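PDB 4QO6: adenylate cyclase-like protein from Chlamydia trachomatis, which forms part of the inner-membrane ring of the type III secretion system, this chain being an extended piece of its periplasmic region. Local coordinates for residues Leu36-His41 with Ser49-Lys54. Numbering follows the deposited sequence.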
loop_
_atom_site.group_PDB
_atom_site.type_symbol
_atom_site.label_atom_id
_atom_site.label_comp_id
_atom_site.label_asym_id
_atom_site.label_seq_id
_atom_site.Cartn_x
_atom_site.Cartn_y
_atom_site.Cartn_z
ATOM N N LEU A 36 20.163 30.498 -11.130
ATOM C CA LEU A 36 19.204 29.871 -10.208
ATOM C C LEU A 36 19.582 28.418 -9.997
ATOM O O LEU A 36 19.723 27.650 -10.945
ATOM C CB LEU A 36 17.787 29.968 -10.761
ATOM C CG LEU A 36 16.604 29.566 -9.879
ATOM C CD1 LEU A 36 16.349 30.492 -8.728
ATOM C CD2 LEU A 36 15.337 29.485 -10.700
ATOM N N PHE A 37 19.735 28.030 -8.750
ATOM C CA PHE A 37 19.930 26.636 -8.419
ATOM C C PHE A 37 18.631 26.090 -7.827
ATOM O O PHE A 37 18.155 26.604 -6.840
ATOM C CB PHE A 37 21.068 26.566 -7.410
ATOM C CG PHE A 37 21.303 25.210 -6.810
ATOM C CD1 PHE A 37 20.695 24.854 -5.654
ATOM C CD2 PHE A 37 22.223 24.363 -7.340
ATOM C CE1 PHE A 37 20.947 23.628 -5.049
ATOM C CE2 PHE A 37 22.507 23.135 -6.743
ATOM C CZ PHE A 37 21.848 22.762 -5.596
ATOM N N LEU A 38 18.058 25.060 -8.439
ATOM C CA LEU A 38 16.842 24.419 -7.964
ATOM C C LEU A 38 17.100 23.010 -7.409
ATOM O O LEU A 38 17.786 22.200 -8.072
ATOM C CB LEU A 38 15.921 24.209 -9.143
ATOM C CG LEU A 38 15.350 25.456 -9.811
ATOM C CD1 LEU A 38 14.442 25.080 -10.976
ATOM C CD2 LEU A 38 14.589 26.253 -8.750
ATOM N N ILE A 39 16.448 22.704 -6.288
ATOM C CA ILE A 39 16.436 21.360 -5.719
ATOM C C ILE A 39 15.042 20.954 -5.254
ATOM O O ILE A 39 14.172 21.818 -5.080
ATOM C CB ILE A 39 17.515 21.250 -4.588
ATOM C CG1 ILE A 39 17.846 19.788 -4.274
ATOM C CG2 ILE A 39 17.121 21.922 -3.290
ATOM C CD1 ILE A 39 19.114 19.645 -3.443
ATOM N N GLY A 40 14.815 19.646 -5.096
ATOM C CA GLY A 40 13.571 19.054 -4.501
ATOM C C GLY A 40 12.941 18.023 -5.446
ATOM O O GLY A 40 13.679 17.417 -6.189
ATOM N N HIS A 41 11.605 17.808 -5.402
ATOM C CA HIS A 41 10.855 16.777 -6.133
ATOM C C HIS A 41 9.676 17.386 -6.921
ATOM O O HIS A 41 8.972 18.301 -6.399
ATOM C CB HIS A 41 10.223 15.794 -5.136
ATOM C CG HIS A 41 11.224 15.079 -4.276
ATOM N ND1 HIS A 41 11.664 13.802 -4.538
ATOM C CD2 HIS A 41 11.901 15.491 -3.183
ATOM C CE1 HIS A 41 12.563 13.455 -3.636
ATOM N NE2 HIS A 41 12.714 14.466 -2.795
ATOM N N SER A 49 9.417 19.866 -16.791
ATOM C CA SER A 49 9.574 20.768 -17.923
ATOM C C SER A 49 8.782 22.082 -17.721
ATOM O O SER A 49 9.270 23.134 -18.084
ATOM C CB SER A 49 9.152 20.082 -19.234
ATOM O OG SER A 49 10.118 19.078 -19.577
ATOM N N GLU A 50 7.594 22.004 -17.139
ATOM C CA GLU A 50 6.834 23.204 -16.808
ATOM C C GLU A 50 7.641 24.088 -15.850
ATOM O O GLU A 50 7.747 25.304 -16.069
ATOM C CB GLU A 50 5.488 22.895 -16.154
ATOM C CG GLU A 50 4.274 22.713 -17.068
ATOM C CD GLU A 50 3.115 22.043 -16.311
ATOM O OE1 GLU A 50 2.921 22.371 -15.112
ATOM O OE2 GLU A 50 2.404 21.183 -16.870
ATOM N N LEU A 51 8.216 23.469 -14.811
ATOM C CA LEU A 51 8.969 24.226 -13.820
ATOM C C LEU A 51 10.130 24.936 -14.460
ATOM O O LEU A 51 10.262 26.140 -14.307
ATOM C CB LEU A 51 9.427 23.344 -12.667
ATOM C CG LEU A 51 10.468 23.870 -11.699
ATOM C CD1 LEU A 51 10.048 25.166 -10.989
ATOM C CD2 LEU A 51 10.820 22.739 -10.721
ATOM N N LEU A 52 10.955 24.182 -15.183
ATOM C CA LEU A 52 12.161 24.749 -15.790
ATOM C C LEU A 52 11.905 25.866 -16.801
ATOM O O LEU A 52 12.686 26.785 -16.916
ATOM C CB LEU A 52 13.009 23.709 -16.491
ATOM C CG LEU A 52 13.477 22.573 -15.603
ATOM C CD1 LEU A 52 13.946 21.452 -16.529
ATOM C CD2 LEU A 52 14.553 23.013 -14.620
ATOM N N TYR A 53 10.865 25.729 -17.582
ATOM C CA TYR A 53 10.570 26.733 -18.586
ATOM C C TYR A 53 9.937 27.994 -18.017
ATOM O O TYR A 53 10.143 29.064 -18.587
ATOM C CB TYR A 53 9.759 26.146 -19.757
ATOM C CG TYR A 53 10.739 25.571 -20.749
ATOM C CD1 TYR A 53 11.440 24.389 -20.457
ATOM C CD2 TYR A 53 11.044 26.243 -21.948
ATOM C CE1 TYR A 53 12.379 23.878 -21.327
ATOM C CE2 TYR A 53 11.982 25.724 -22.836
ATOM C CZ TYR A 53 12.640 24.544 -22.510
ATOM O OH TYR A 53 13.561 24.010 -23.364
ATOM N N LYS A 54 9.175 27.871 -16.931
ATOM C CA LYS A 54 8.679 29.048 -16.226
ATOM C C LYS A 54 9.748 29.815 -15.520
ATOM O O LYS A 54 9.695 31.021 -15.531
ATOM C CB LYS A 54 7.594 28.712 -15.254
ATOM C CG LYS A 54 6.339 28.181 -15.915
ATOM C CD LYS A 54 5.304 27.891 -14.836
ATOM C CE LYS A 54 3.899 27.773 -15.400
ATOM N NZ LYS A 54 2.988 27.457 -14.268
#
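Leu38 reaches from its strand to the helix with a single methyl, CD1, which meets two consecutive leucines of the helix. It lies 4.2 Å from CG of Leu51, and its distance to CD2 of Leu52 is also 4.2 Å, both loose van der Waals contacts. Leu38 holds CG beside its backbone N and anti to its carbonyl carbon (chi1 -67°), and CD1 lies anti to CA (chi2 -180°), which makes it the branch that reaches furthest toward the helix. Leu51 points its CB at the strand. The CB of Leu52 leaves the helix to one side of the strand, but the end of the side chain comes nearer, bringing CD2 to Leu38 at a slant. The backbones stay well apart, 9.1 Å between CA of Leu38 and CA of Leu52, a gap that leucine side chains reaching from both sides can fill with carbon alone.

Strand 35-39 is held on both flanks, by backbone hydrogen bonds such as Phe37 with Thr28 and Leu38 with Asp65, which fixes the face from which Leu38 projects. Leu38 also touches Phe27 of the neighbouring strand 26-30, and Leu51 touches Phe22. Alternation along the strand turns Leu36 to the same side as Leu38, where it packs on Ile15 of helix 10-19. Both segments belong to the CdsD PD1 domain (BON clan), where helices 10-19 and 45-56 pack on the mixed sheet containing strand 35-39. The contact is small (97 Å² buried) and wholly apolar, with Leu38 and Leu51 buried and Leu52 at the partly exposed margin; dispersion and exclusion of water sustain it, without by themselves fixing a precise orientation.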